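Local coordinates for protein MgGH51 (Meripilus giganteus, PDB 6ZPV) that hydrolyses terminal alpha-L-arabinofuranosyl residues from arabinose-containing glycans, as a fungal member of glycoside hydrolase family GH51, at residues A[100-105]-A[485-490]; A[28-33]-A[263-268]; A[208-213]-A[496-501]; A[35-40]-A[195-200]; A[133-138]-A[175-180]. One frame throughout, in Å; residues are numbered along the deposited sequence.

Contact 1 of 5, residues A[100-105]-A[485-490]; sequences GFWGIK and HVNSTQ. With NAG (2-acetamido-2-deoxy-beta-D-glucopyranose), chain C.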
# COMPACT_ATOMS: atom_id res chain seq x y z
N GLY A 100 -9.30 16.82 -7.83
CA GLY A 100 -8.41 15.94 -7.09
C GLY A 100 -9.12 14.64 -6.75
O GLY A 100 -10.15 14.27 -7.34
N PHE A 101 -8.51 13.91 -5.79
CA PHE A 101 -9.12 12.71 -5.19
C PHE A 101 -9.91 13.19 -3.99
O PHE A 101 -9.43 13.22 -2.83
CB PHE A 101 -8.02 11.71 -4.83
CG PHE A 101 -7.30 11.16 -6.05
CD1 PHE A 101 -7.78 10.05 -6.71
CD2 PHE A 101 -6.14 11.76 -6.49
CE1 PHE A 101 -7.10 9.53 -7.80
CE2 PHE A 101 -5.45 11.26 -7.58
CZ PHE A 101 -5.94 10.14 -8.23
N TRP A 102 -11.10 13.74 -4.28
CA TRP A 102 -11.98 14.25 -3.20
C TRP A 102 -11.29 15.39 -2.41
O TRP A 102 -11.45 15.52 -1.20
CB TRP A 102 -12.52 13.12 -2.31
CG TRP A 102 -13.25 12.13 -3.14
CD1 TRP A 102 -14.53 12.17 -3.54
CD2 TRP A 102 -12.67 10.99 -3.80
NE1 TRP A 102 -14.81 11.14 -4.40
CE2 TRP A 102 -13.68 10.42 -4.58
CE3 TRP A 102 -11.41 10.37 -3.78
CZ2 TRP A 102 -13.43 9.35 -5.44
CZ3 TRP A 102 -11.16 9.31 -4.61
CH2 TRP A 102 -12.16 8.82 -5.45
N GLY A 103 -10.59 16.27 -3.14
CA GLY A 103 -9.93 17.43 -2.55
C GLY A 103 -8.49 17.52 -2.88
O GLY A 103 -7.87 16.54 -3.42
N ILE A 104 -7.86 18.63 -2.53
CA ILE A 104 -6.43 18.89 -2.67
C ILE A 104 -6.01 19.70 -1.47
O ILE A 104 -6.57 20.78 -1.26
CB ILE A 104 -6.04 19.58 -3.99
CG1 ILE A 104 -6.57 18.85 -5.22
CG2 ILE A 104 -4.55 19.85 -4.01
CD1 ILE A 104 -6.26 19.53 -6.56
N LYS A 105 -5.02 19.25 -0.75
CA LYS A 105 -4.45 20.01 0.35
C LYS A 105 -3.53 21.10 -0.19
O LYS A 105 -2.58 20.78 -0.94
CB LYS A 105 -3.68 19.11 1.31
CG LYS A 105 -2.94 19.83 2.40
CD LYS A 105 -2.35 18.85 3.42
CE LYS A 105 -1.32 19.43 4.32
NZ LYS A 105 -0.90 18.41 5.32
N HIS A 485 -8.50 5.36 1.41
CA HIS A 485 -9.02 6.72 1.20
C HIS A 485 -10.44 6.71 1.71
O HIS A 485 -11.30 5.99 1.19
CB HIS A 485 -8.98 7.11 -0.29
CG HIS A 485 -9.10 8.56 -0.47
ND1 HIS A 485 -10.15 9.31 0.09
CD2 HIS A 485 -8.24 9.43 -1.06
CE1 HIS A 485 -9.89 10.56 -0.23
NE2 HIS A 485 -8.75 10.69 -0.94
N VAL A 486 -10.73 7.49 2.75
CA VAL A 486 -12.06 7.46 3.36
C VAL A 486 -13.15 7.97 2.43
O VAL A 486 -14.32 7.72 2.70
CB VAL A 486 -12.10 8.18 4.70
CG1 VAL A 486 -11.18 7.51 5.69
CG2 VAL A 486 -11.83 9.69 4.55
N ASN A 487 -12.80 8.62 1.34
CA ASN A 487 -13.81 9.06 0.37
C ASN A 487 -14.00 8.10 -0.77
O ASN A 487 -14.87 8.35 -1.64
CB ASN A 487 -13.51 10.47 -0.16
CG ASN A 487 -13.41 11.49 0.93
OD1 ASN A 487 -12.36 12.06 1.21
ND2 ASN A 487 -14.55 11.74 1.60
N SER A 488 -13.26 7.00 -0.85
CA SER A 488 -13.44 6.00 -1.92
C SER A 488 -12.93 4.65 -1.43
O SER A 488 -11.78 4.28 -1.64
CB SER A 488 -12.75 6.41 -3.18
OG SER A 488 -12.98 5.42 -4.20
N THR A 489 -13.84 3.94 -0.77
CA THR A 489 -13.58 2.67 -0.08
C THR A 489 -14.30 1.49 -0.72
O THR A 489 -15.52 1.58 -0.93
CB THR A 489 -13.99 2.82 1.38
OG1 THR A 489 -13.13 3.80 2.02
CG2 THR A 489 -13.86 1.51 2.12
N GLN A 490 -13.55 0.44 -1.01
CA GLN A 490 -14.09 -0.84 -1.50
C GLN A 490 -14.00 -1.98 -0.47
O GLN A 490 -14.66 -2.98 -0.66
CB GLN A 490 -13.47 -1.25 -2.81
CG GLN A 490 -13.62 -0.21 -3.93
CD GLN A 490 -12.68 0.97 -3.86
OE1 GLN A 490 -11.49 0.72 -3.69
NE2 GLN A 490 -13.22 2.19 -4.01
C1 NAG C . -14.59 12.69 2.65
C2 NAG C . -15.72 13.72 2.42
C3 NAG C . -15.96 14.60 3.64
C4 NAG C . -16.08 13.74 4.92
C5 NAG C . -14.89 12.87 5.00
C6 NAG C . -14.79 11.99 6.29
C7 NAG C . -16.17 14.39 0.11
C8 NAG C . -15.69 15.32 -0.96
N2 NAG C . -15.42 14.50 1.20
O3 NAG C . -17.15 15.37 3.43
O4 NAG C . -16.15 14.69 6.01
O5 NAG C . -14.86 12.01 3.86
O6 NAG C . -15.96 11.21 6.31
O7 NAG C . -17.17 13.70 -0.03
O HOH W 1 -10.55 14.15 0.98

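Contact 2 of 5, residues A[28-33]-A[263-268]; sequences SGDGGL and YVNTDG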
# COMPACT_ATOMS: atom_id res chain seq x y z
N SER A 28 -5.46 3.43 -2.51
CA SER A 28 -4.18 3.33 -1.77
C SER A 28 -2.98 3.69 -2.62
O SER A 28 -1.93 4.05 -2.03
CB SER A 28 -3.98 1.95 -1.23
OG SER A 28 -3.92 1.04 -2.31
N GLY A 29 -3.07 3.57 -3.93
CA GLY A 29 -1.96 3.93 -4.84
C GLY A 29 -2.29 5.27 -5.45
O GLY A 29 -1.93 6.32 -4.91
N ASP A 30 -3.02 5.24 -6.56
CA ASP A 30 -3.61 6.46 -7.10
C ASP A 30 -4.57 7.09 -6.10
O ASP A 30 -5.57 6.40 -5.74
CB ASP A 30 -4.31 6.16 -8.41
CG ASP A 30 -3.39 5.85 -9.55
OD1 ASP A 30 -2.40 6.51 -9.78
OD2 ASP A 30 -3.61 4.85 -10.20
N GLY A 31 -4.31 8.30 -5.66
CA GLY A 31 -5.08 8.91 -4.62
C GLY A 31 -4.58 8.71 -3.20
O GLY A 31 -5.16 9.28 -2.26
N GLY A 32 -3.50 7.94 -3.07
CA GLY A 32 -3.01 7.52 -1.75
C GLY A 32 -1.53 7.68 -1.62
O GLY A 32 -0.98 8.80 -1.54
N LEU A 33 -0.83 6.54 -1.59
CA LEU A 33 0.67 6.57 -1.43
C LEU A 33 1.33 7.32 -2.59
O LEU A 33 2.36 7.96 -2.37
CB LEU A 33 1.15 5.14 -1.28
CG LEU A 33 2.66 4.97 -1.09
CD1 LEU A 33 3.12 5.58 0.22
CD2 LEU A 33 2.98 3.48 -1.10
N TYR A 263 -11.77 1.03 -10.41
CA TYR A 263 -11.16 2.27 -10.94
C TYR A 263 -9.94 2.01 -11.79
O TYR A 263 -9.22 1.00 -11.68
CB TYR A 263 -10.89 3.28 -9.80
CG TYR A 263 -9.99 2.80 -8.70
CD1 TYR A 263 -8.61 2.98 -8.76
CD2 TYR A 263 -10.50 2.22 -7.56
CE1 TYR A 263 -7.77 2.58 -7.73
CE2 TYR A 263 -9.70 1.78 -6.53
CZ TYR A 263 -8.34 1.95 -6.61
OH TYR A 263 -7.58 1.54 -5.54
N VAL A 264 -9.67 2.99 -12.64
CA VAL A 264 -8.45 3.01 -13.45
C VAL A 264 -7.22 3.24 -12.58
O VAL A 264 -7.22 4.16 -11.76
CB VAL A 264 -8.55 4.07 -14.56
CG1 VAL A 264 -7.27 4.20 -15.33
CG2 VAL A 264 -9.72 3.76 -15.48
N ASN A 265 -6.19 2.44 -12.82
CA ASN A 265 -4.86 2.71 -12.30
C ASN A 265 -4.04 3.41 -13.39
O ASN A 265 -3.96 2.96 -14.51
CB ASN A 265 -4.16 1.41 -11.92
CG ASN A 265 -4.67 0.64 -10.74
OD1 ASN A 265 -3.89 -0.16 -10.18
ND2 ASN A 265 -5.92 0.80 -10.33
N THR A 266 -3.38 4.51 -12.98
CA THR A 266 -2.49 5.22 -13.91
C THR A 266 -1.21 4.42 -14.20
O THR A 266 -0.58 4.69 -15.24
CB THR A 266 -2.08 6.57 -13.36
OG1 THR A 266 -1.22 6.43 -12.20
CG2 THR A 266 -3.25 7.49 -13.07
N ASP A 267 -0.82 3.55 -13.27
CA ASP A 267 0.51 2.91 -13.25
C ASP A 267 1.62 3.93 -13.08
O ASP A 267 2.80 3.59 -13.31
CB ASP A 267 0.69 1.93 -14.41
CG ASP A 267 -0.03 0.59 -14.20
OD1 ASP A 267 -0.27 0.25 -13.01
OD2 ASP A 267 -0.27 -0.09 -15.21
N GLY A 268 1.30 5.15 -12.61
CA GLY A 268 2.33 6.07 -12.16
C GLY A 268 3.09 5.55 -10.98
O GLY A 268 4.27 5.87 -10.83

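Contact 3 of 5, residues A[208-213]-A[496-501]; sequences GLRADI and VSYDAG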
# COMPACT_ATOMS: atom_id res chain seq x y z
N GLY A 208 7.39 10.57 -6.97
CA GLY A 208 7.40 9.80 -5.72
C GLY A 208 6.08 9.90 -4.93
O GLY A 208 4.97 10.04 -5.50
N LEU A 209 6.23 9.74 -3.64
CA LEU A 209 5.15 9.29 -2.74
C LEU A 209 4.72 10.40 -1.77
O LEU A 209 5.51 11.31 -1.43
CB LEU A 209 5.56 8.02 -2.03
CG LEU A 209 6.11 6.92 -2.93
CD1 LEU A 209 6.40 5.68 -2.12
CD2 LEU A 209 5.18 6.59 -4.08
N ARG A 210 3.48 10.32 -1.34
CA ARG A 210 2.87 11.28 -0.42
C ARG A 210 3.54 11.17 0.95
O ARG A 210 3.59 10.10 1.53
CB ARG A 210 1.37 11.07 -0.38
CG ARG A 210 0.67 11.96 0.61
CD ARG A 210 -0.84 11.87 0.54
NE ARG A 210 -1.43 12.29 1.82
CZ ARG A 210 -2.75 12.37 2.07
NH1 ARG A 210 -3.62 12.15 1.12
NH2 ARG A 210 -3.15 12.70 3.28
N ALA A 211 4.01 12.28 1.47
CA ALA A 211 4.90 12.29 2.65
C ALA A 211 4.23 11.74 3.92
O ALA A 211 4.84 10.90 4.58
CB ALA A 211 5.40 13.71 2.87
N ASP A 212 3.07 12.24 4.30
CA ASP A 212 2.49 11.77 5.57
C ASP A 212 2.21 10.25 5.54
O ASP A 212 2.50 9.60 6.55
CB ASP A 212 1.30 12.63 5.99
CG ASP A 212 0.12 12.69 5.05
OD1 ASP A 212 0.20 12.08 3.95
OD2 ASP A 212 -0.92 13.38 5.41
N ILE A 213 1.72 9.73 4.44
CA ILE A 213 1.43 8.31 4.34
C ILE A 213 2.76 7.54 4.34
O ILE A 213 2.89 6.57 5.10
CB ILE A 213 0.58 8.00 3.09
CG1 ILE A 213 -0.79 8.67 3.17
CG2 ILE A 213 0.50 6.50 2.92
CD1 ILE A 213 -1.65 8.46 1.93
N VAL A 496 -4.48 1.84 7.84
CA VAL A 496 -4.24 3.29 7.87
C VAL A 496 -5.21 3.95 6.93
O VAL A 496 -5.31 3.54 5.77
CB VAL A 496 -2.78 3.58 7.49
CG1 VAL A 496 -2.52 5.10 7.40
CG2 VAL A 496 -1.81 2.94 8.47
N SER A 497 -5.91 4.99 7.40
CA SER A 497 -6.89 5.69 6.58
C SER A 497 -6.46 7.13 6.38
O SER A 497 -5.61 7.62 7.12
CB SER A 497 -8.28 5.59 7.21
OG SER A 497 -8.63 4.24 7.47
N TYR A 498 -7.05 7.81 5.40
CA TYR A 498 -6.68 9.21 5.15
C TYR A 498 -7.73 9.84 4.27
O TYR A 498 -8.50 9.16 3.58
CB TYR A 498 -5.29 9.32 4.46
CG TYR A 498 -5.17 8.38 3.28
CD1 TYR A 498 -5.57 8.74 2.01
CD2 TYR A 498 -4.75 7.08 3.47
CE1 TYR A 498 -5.53 7.84 0.96
CE2 TYR A 498 -4.77 6.17 2.44
CZ TYR A 498 -5.15 6.53 1.18
OH TYR A 498 -5.16 5.58 0.19
N ASP A 499 -7.74 11.16 4.29
CA ASP A 499 -8.41 11.94 3.23
C ASP A 499 -7.33 12.75 2.50
O ASP A 499 -6.14 12.42 2.59
CB ASP A 499 -9.54 12.81 3.81
CG ASP A 499 -9.08 13.93 4.68
OD1 ASP A 499 -7.86 14.13 4.89
OD2 ASP A 499 -9.97 14.66 5.14
N ALA A 500 -7.73 13.76 1.74
CA ALA A 500 -6.72 14.53 0.98
C ALA A 500 -5.72 15.25 1.88
O ALA A 500 -4.72 15.69 1.35
CB ALA A 500 -7.43 15.50 0.04
N GLY A 501 -6.04 15.44 3.16
CA GLY A 501 -5.18 16.26 4.02
C GLY A 501 -4.53 15.62 5.22
O GLY A 501 -3.60 16.20 5.74
O HOH W 2 -0.60 15.77 4.03

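Contact 4 of 5, residues A[35-40]-A[195-200]; sequences AELLQN and FSLFPP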
# COMPACT_ATOMS: atom_id res chain seq x y z
N ALA A 35 1.98 10.29 -4.97
CA ALA A 35 1.70 11.71 -4.56
C ALA A 35 0.91 12.53 -5.56
O ALA A 35 0.52 13.65 -5.21
CB ALA A 35 3.02 12.40 -4.26
N GLU A 36 0.68 12.04 -6.78
CA GLU A 36 -0.08 12.80 -7.77
C GLU A 36 -1.38 13.30 -7.20
O GLU A 36 -2.17 12.51 -6.57
CB GLU A 36 -0.35 11.89 -8.98
CG GLU A 36 -1.34 12.46 -9.98
CD GLU A 36 -0.82 13.70 -10.72
OE1 GLU A 36 0.24 13.55 -11.41
OE2 GLU A 36 -1.41 14.78 -10.58
N LEU A 37 -1.75 14.54 -7.46
CA LEU A 37 -2.95 15.17 -6.89
C LEU A 37 -4.12 15.23 -7.84
O LEU A 37 -5.26 15.46 -7.36
CB LEU A 37 -2.57 16.61 -6.46
CG LEU A 37 -1.55 16.66 -5.35
CD1 LEU A 37 -1.03 18.07 -5.12
CD2 LEU A 37 -2.10 16.07 -4.07
N LEU A 38 -3.91 15.09 -9.14
CA LEU A 38 -4.99 15.18 -10.11
C LEU A 38 -5.58 13.79 -10.37
O LEU A 38 -4.83 12.86 -10.66
CB LEU A 38 -4.55 15.80 -11.43
CG LEU A 38 -3.79 17.11 -11.30
CD1 LEU A 38 -3.46 17.66 -12.67
CD2 LEU A 38 -4.55 18.14 -10.50
N GLN A 39 -6.88 13.66 -10.29
CA GLN A 39 -7.59 12.40 -10.57
C GLN A 39 -7.88 12.35 -12.08
O GLN A 39 -8.20 13.36 -12.69
CB GLN A 39 -8.82 12.26 -9.70
CG GLN A 39 -9.60 11.01 -9.95
CD GLN A 39 -10.72 10.74 -8.98
OE1 GLN A 39 -11.19 11.66 -8.20
NE2 GLN A 39 -11.24 9.57 -9.03
N ASN A 40 -7.78 11.17 -12.68
CA ASN A 40 -8.06 11.03 -14.11
C ASN A 40 -7.16 12.00 -14.91
O ASN A 40 -7.63 12.72 -15.83
CB ASN A 40 -9.56 11.21 -14.40
CG ASN A 40 -9.97 10.94 -15.83
OD1 ASN A 40 -9.30 10.16 -16.55
ND2 ASN A 40 -11.11 11.52 -16.24
N PHE A 195 -1.84 15.64 -17.88
CA PHE A 195 -1.72 16.63 -16.78
C PHE A 195 -1.06 16.00 -15.58
O PHE A 195 -1.17 14.80 -15.34
CB PHE A 195 -3.11 17.08 -16.36
CG PHE A 195 -3.91 17.86 -17.39
CD1 PHE A 195 -3.83 19.25 -17.42
CD2 PHE A 195 -4.78 17.25 -18.26
CE1 PHE A 195 -4.61 20.02 -18.28
CE2 PHE A 195 -5.57 18.01 -19.14
CZ PHE A 195 -5.48 19.38 -19.15
N SER A 196 -0.46 16.85 -14.74
CA SER A 196 0.08 16.36 -13.47
C SER A 196 0.23 17.50 -12.46
O SER A 196 0.63 18.62 -12.85
CB SER A 196 1.44 15.70 -13.70
OG SER A 196 2.02 15.21 -12.48
N LEU A 197 -0.03 17.23 -11.19
CA LEU A 197 0.27 18.15 -10.12
C LEU A 197 0.83 17.37 -8.94
O LEU A 197 0.13 16.49 -8.40
CB LEU A 197 -0.97 18.95 -9.68
CG LEU A 197 -0.71 20.00 -8.61
CD1 LEU A 197 0.07 21.18 -9.12
CD2 LEU A 197 -2.00 20.48 -7.96
N PHE A 198 2.06 17.68 -8.56
CA PHE A 198 2.71 17.02 -7.41
C PHE A 198 3.00 17.99 -6.30
O PHE A 198 3.47 19.11 -6.56
CB PHE A 198 4.04 16.34 -7.80
CG PHE A 198 3.92 14.91 -8.24
CD1 PHE A 198 3.24 14.57 -9.39
CD2 PHE A 198 4.45 13.89 -7.51
CE1 PHE A 198 3.11 13.25 -9.78
CE2 PHE A 198 4.33 12.57 -7.87
CZ PHE A 198 3.66 12.27 -9.04
N PRO A 199 2.80 17.58 -5.04
CA PRO A 199 3.37 18.28 -3.89
C PRO A 199 4.82 17.88 -3.71
O PRO A 199 5.31 16.99 -4.43
CB PRO A 199 2.50 17.71 -2.75
CG PRO A 199 2.39 16.22 -3.13
CD PRO A 199 2.31 16.24 -4.65
N PRO A 200 5.54 18.41 -2.71
CA PRO A 200 6.80 17.82 -2.33
C PRO A 200 6.61 16.33 -2.05
O PRO A 200 5.60 15.95 -1.44
CB PRO A 200 7.22 18.64 -1.05
CG PRO A 200 6.48 19.95 -1.21
CD PRO A 200 5.15 19.56 -1.84

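Contact 5 of 5, residues A[133-138]-A[175-180]; sequences GLQTNA and SFFVTI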
# COMPACT_ATOMS: atom_id res chain seq x y z
N GLY A 133 -3.04 26.87 -11.68
CA GLY A 133 -3.06 27.22 -10.26
C GLY A 133 -3.92 26.35 -9.43
O GLY A 133 -4.37 25.27 -9.83
N LEU A 134 -4.05 26.79 -8.17
CA LEU A 134 -4.92 26.17 -7.18
C LEU A 134 -5.97 27.22 -6.72
O LEU A 134 -5.57 28.37 -6.52
CB LEU A 134 -4.09 25.67 -5.99
CG LEU A 134 -3.29 24.42 -6.30
CD1 LEU A 134 -2.10 24.30 -5.31
CD2 LEU A 134 -4.17 23.18 -6.20
N GLN A 135 -7.22 26.80 -6.60
CA GLN A 135 -8.30 27.68 -6.13
C GLN A 135 -9.09 26.93 -5.08
O GLN A 135 -9.21 25.72 -5.11
CB GLN A 135 -9.15 28.16 -7.32
CG GLN A 135 -9.90 27.04 -8.02
CD GLN A 135 -10.84 27.57 -9.06
OE1 GLN A 135 -10.44 28.31 -9.94
NE2 GLN A 135 -12.11 27.16 -8.98
N THR A 136 -9.73 27.73 -4.20
CA THR A 136 -10.82 27.15 -3.44
C THR A 136 -11.95 26.66 -4.36
O THR A 136 -12.08 27.23 -5.49
CB THR A 136 -11.38 28.09 -2.39
OG1 THR A 136 -12.05 29.16 -3.07
CG2 THR A 136 -10.28 28.64 -1.48
N ASN A 137 -12.78 25.70 -3.91
CA ASN A 137 -13.87 25.24 -4.79
C ASN A 137 -14.88 26.39 -4.98
O ASN A 137 -15.61 26.30 -5.94
CB ASN A 137 -14.47 23.92 -4.31
CG ASN A 137 -13.56 22.77 -4.67
OD1 ASN A 137 -12.54 22.95 -5.35
ND2 ASN A 137 -13.86 21.61 -4.19
N ALA A 138 -14.92 27.43 -4.13
CA ALA A 138 -15.80 28.62 -4.36
C ALA A 138 -15.28 29.55 -5.48
O ALA A 138 -15.96 30.46 -5.86
CB ALA A 138 -15.99 29.37 -3.05
N SER A 175 -9.32 22.97 -5.80
CA SER A 175 -9.12 22.36 -7.12
C SER A 175 -7.91 22.96 -7.84
O SER A 175 -7.55 24.14 -7.61
CB SER A 175 -10.33 22.52 -7.97
OG SER A 175 -11.43 21.77 -7.50
N PHE A 176 -7.29 22.14 -8.67
CA PHE A 176 -6.35 22.62 -9.67
C PHE A 176 -7.13 23.29 -10.80
O PHE A 176 -8.24 22.84 -11.13
CB PHE A 176 -5.59 21.43 -10.21
CG PHE A 176 -4.64 21.71 -11.35
CD1 PHE A 176 -3.47 22.44 -11.12
CD2 PHE A 176 -4.88 21.23 -12.62
CE1 PHE A 176 -2.58 22.72 -12.14
CE2 PHE A 176 -3.94 21.47 -13.65
CZ PHE A 176 -2.83 22.23 -13.42
N PHE A 177 -6.57 24.32 -11.41
CA PHE A 177 -7.22 24.98 -12.55
C PHE A 177 -6.21 25.28 -13.65
O PHE A 177 -4.99 25.47 -13.40
CB PHE A 177 -7.94 26.27 -12.14
CG PHE A 177 -7.09 27.45 -11.77
CD1 PHE A 177 -6.54 28.27 -12.74
CD2 PHE A 177 -6.86 27.75 -10.44
CE1 PHE A 177 -5.79 29.38 -12.35
CE2 PHE A 177 -6.13 28.87 -10.07
CZ PHE A 177 -5.59 29.71 -11.06
N VAL A 178 -6.76 25.39 -14.85
CA VAL A 178 -6.09 25.91 -16.06
C VAL A 178 -7.04 26.92 -16.67
O VAL A 178 -8.22 26.58 -16.90
CB VAL A 178 -5.78 24.78 -17.05
CG1 VAL A 178 -5.15 25.33 -18.32
CG2 VAL A 178 -4.92 23.71 -16.42
N THR A 179 -6.58 28.13 -16.94
CA THR A 179 -7.42 29.16 -17.61
C THR A 179 -6.61 29.88 -18.67
O THR A 179 -5.39 30.07 -18.57
CB THR A 179 -8.01 30.15 -16.60
OG1 THR A 179 -7.00 30.86 -15.90
CG2 THR A 179 -8.94 29.50 -15.63
N ILE A 180 -7.38 30.46 -19.60
CA ILE A 180 -6.89 31.56 -20.46
C ILE A 180 -7.89 32.72 -20.32
O ILE A 180 -9.01 32.56 -19.80
CB ILE A 180 -6.72 31.11 -21.93
CG1 ILE A 180 -8.04 30.69 -22.58
CG2 ILE A 180 -5.67 30.06 -22.06
CD1 ILE A 180 -7.91 30.38 -24.06

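Contact 1 of 5, residues A[100-105]-A[485-490]
W102 presents one indole face to the 485-490 turn, and two beta carbons lie over it. W102 CG is anti to its carbonyl carbon, beside the backbone N, which starts the indole toward the turn. N487 CB sits 3.9 Å from the centroid of the five-membered ring of W102, 30° off the normal, and S488 CB 3.8 Å from the centroid of its six-membered ring; both are CH-pi contacts. The W102-H485 pair is T-shaped: the edge of W102 is directed at the face of H485, with centroids 5.2 Å apart and planes at 65°. H27 adds a further edge-to-face contact with W102.

Polar contacts accompany these ring contacts. H485 NE2 gives a weak, bent bond to F101 O (3.2 Å, 128°), while N487 N donates to H485 ND1 in the imidazole plane at 3.0 Å. One water bridges W102 O (2.7 Å) and N487 OD1 (2.8 Å). An alanine in place of W102 would probably leave S488 CB and the H485 face without their aromatic partner.

N487 ND2 is bonded to C1 of an N-acetylglucosamine (1.4 Å), at an Asn-Ser-Thr sequence. The chemistry implies a type I turn whose asparagine packs its beta carbon on indole while its amide carries the sugar.

Contact 2 of 5, residues A[28-33]-A[263-268]
D30 and T266 meet through two side-chain torsions. D30 CG stands anti to its own carbonyl carbon (chi1 -71°), carrying the carboxylate toward the 263-268 segment, whereas T266 OG1 lies between its backbone N and carbonyl carbon (chi1 68°), close to its own N-H. T266 OG1 donates to D30 OD1 at 2.7 Å, and T266 N donates to D30 OD2 at 2.8 Å with a fairly straight N-H...O angle of 161°. Both donors arrive on the syn side, each tilted out of the carboxylate plane. The fit is close enough that D30 OD2 also lies 3.2 Å from N265 CA.

The threonine hydroxyl is used twice, since T266 OG1 accepts from G268 N at 2.9 Å, which fixes its rotation and closes an ST turn. D24 braces the backbone here: its carboxylate accepts from D30 N and G29 N and also bonds Y263 OH.

Segment 28-33 follows strand 20-21, and segment 263-268 lies between strands 224-227 and 284-289. A carboxylate pairing two loops beyond the C-terminal ends of parallel strands fits a (beta/alpha)8 barrel, on the face expected to carry the active site in clan GH-A enzymes.

Contact 3 of 5, residues A[208-213]-A[496-501]
R210, the N-cap residue of helix 211-219, reaches across to the turn that follows strand 496-498 and holds the carbonyl of D499. Its chain is extended from CG to NE, with CG anti to the backbone N (chi1 176°), and the guanidinium meets D499 O end-on, through NH1 at 2.9 Å and NH2 at 3.1 Å. The oxygen lies in the guanidinium plane, while the two nitrogens approach from opposite faces of its carbonyl plane. D212 fixes the group from the side, R210 NE bonding D212 OD1 at 2.7 Å and R210 NH2 bonding D212 OD2 at 3.2 Å, both through syn lone pairs.

The arginine thus joins the chain between the first two barrel strands, 20-21 and 224-227, to the chain after the last, 474-479. An alanine in place of R210 would probably leave D499 O without these two donors and the D212 carboxylate without its charged mate.

The turn is itself shaped by an Asx turn, G501 N donating to D499 OD1 at 2.8 Å. I213 CD1 lies over one face of the guanidinium, toward its rim, and 3.7 Å from the centroid of the Y498 ring, 8° off its normal; Y498 OH bonds H27 O.

Contact 4 of 5, residues A[35-40]-A[195-200]
E36 and L37 run past L197 and F198 with the touching parts (CA 35 to 38 and CA 195 to 199) directed 140° apart, the CA atoms of E36 and F198 5.1 Å from each other, and one backbone bond joins them, L37 N to L197 O at 2.9 Å. The carboxylate of E36 does most of the remaining polar work. Its chain is bent at chi2 (67°), which turns CD back toward the strand. There E36 OE1 accepts from S196 OG through its syn lone pair at 2.7 Å, and E36 OE2 accepts from L197 N at 2.9 Å in an almost straight bond (174°). L38 N uses the anti lone pair of the same E36 OE2, so this oxygen is gripped by two amides, one from each segment. R41 forms a salt bridge with E36 OE1, which would probably favour the ionised form.

The 35-40 segment leads from helix 29-33 into the two-sheeted antiparallel beta sandwich inserted between strand 20-21 and helix 211-219 of the barrel, and strand 189-198 leads out of it.

Around the carboxylate the packing is mostly of apolar side chains. A35 CB touches F198 CE2 at 3.8 Å, and L37 CD1 contacts P199 CD at 3.8 Å. L38 crosses L197 at about a right angle, L38 CG meeting L197 CB at 3.7 Å. Separately, the backbone N of E36 lies over one face of the F198 ring, toward its rim.

Contact 5 of 5, residues A[133-138]-A[175-180]
G133 is covered by the F177 ring at the tight end of this strand pair, whereas at the other end N137 meets S175 beside solvent. F177 CG lies between its backbone N and carbonyl carbon (chi1 71°), and the ring is folded over the neighbouring strand: G133 CA is 3.7 Å from the F177 ring centroid, 21° off the normal, and F177 CE2 approaches G133 C to 3.4 Å. A beta carbon at residue 133 would fall against F177 CZ, so the ring occupies the place a side chain would need. R93 makes a cation-pi contact with F177 and also bonds Q135 OE1.

The backbone pairing is antiparallel but strongly twisted, the strand axes 123° apart. G133 with F177 and Q135 with S175 are hydrogen-bonded pairs, the first linked by F177 N to G133 O at 2.9 Å and the second by S175 N to Q135 O at 2.8 Å; L134 with F176 is the non-hydrogen-bonded pair between them. These strands, 127-136 and 174-181, are adjacent inner members of one sheet of the inserted beta sandwich. L134 and F176 point to the face opposite Q135, S175 and F177, and F176 packs there on L38 and on L197 of the other sheet.

Beyond the strand end the contact thins to a single polar pair. S175 OG donates to N137 OD1 at 2.7 Å, and the exposed N137 has its side chain about 7 Å from a bound N-acetylglucosamine.

Overall arrangement
Contacts 1, 2 and 3 cluster round the barrel, with centres about 10 to 12 Å apart, and are joined by probable backbone bonds: V486 N to Y498 O at 2.9 Å links contacts 1 and 3, and L33 O to R210 N at 2.8 Å links contacts 2 and 3. Contact 4 continues from this group through G208 O to A35 N (3.0 Å) into the sandwich, where L38 CD2 touches F176 CB of contact 5 at 3.5 Å. Contact 5 lies farthest out, its centre about 22 Å from those of contacts 2 and 3. The N487-linked sugar comes within about 5 Å of the D499 side chain, while contact 2 lies on the barrel face expected to hold the active site.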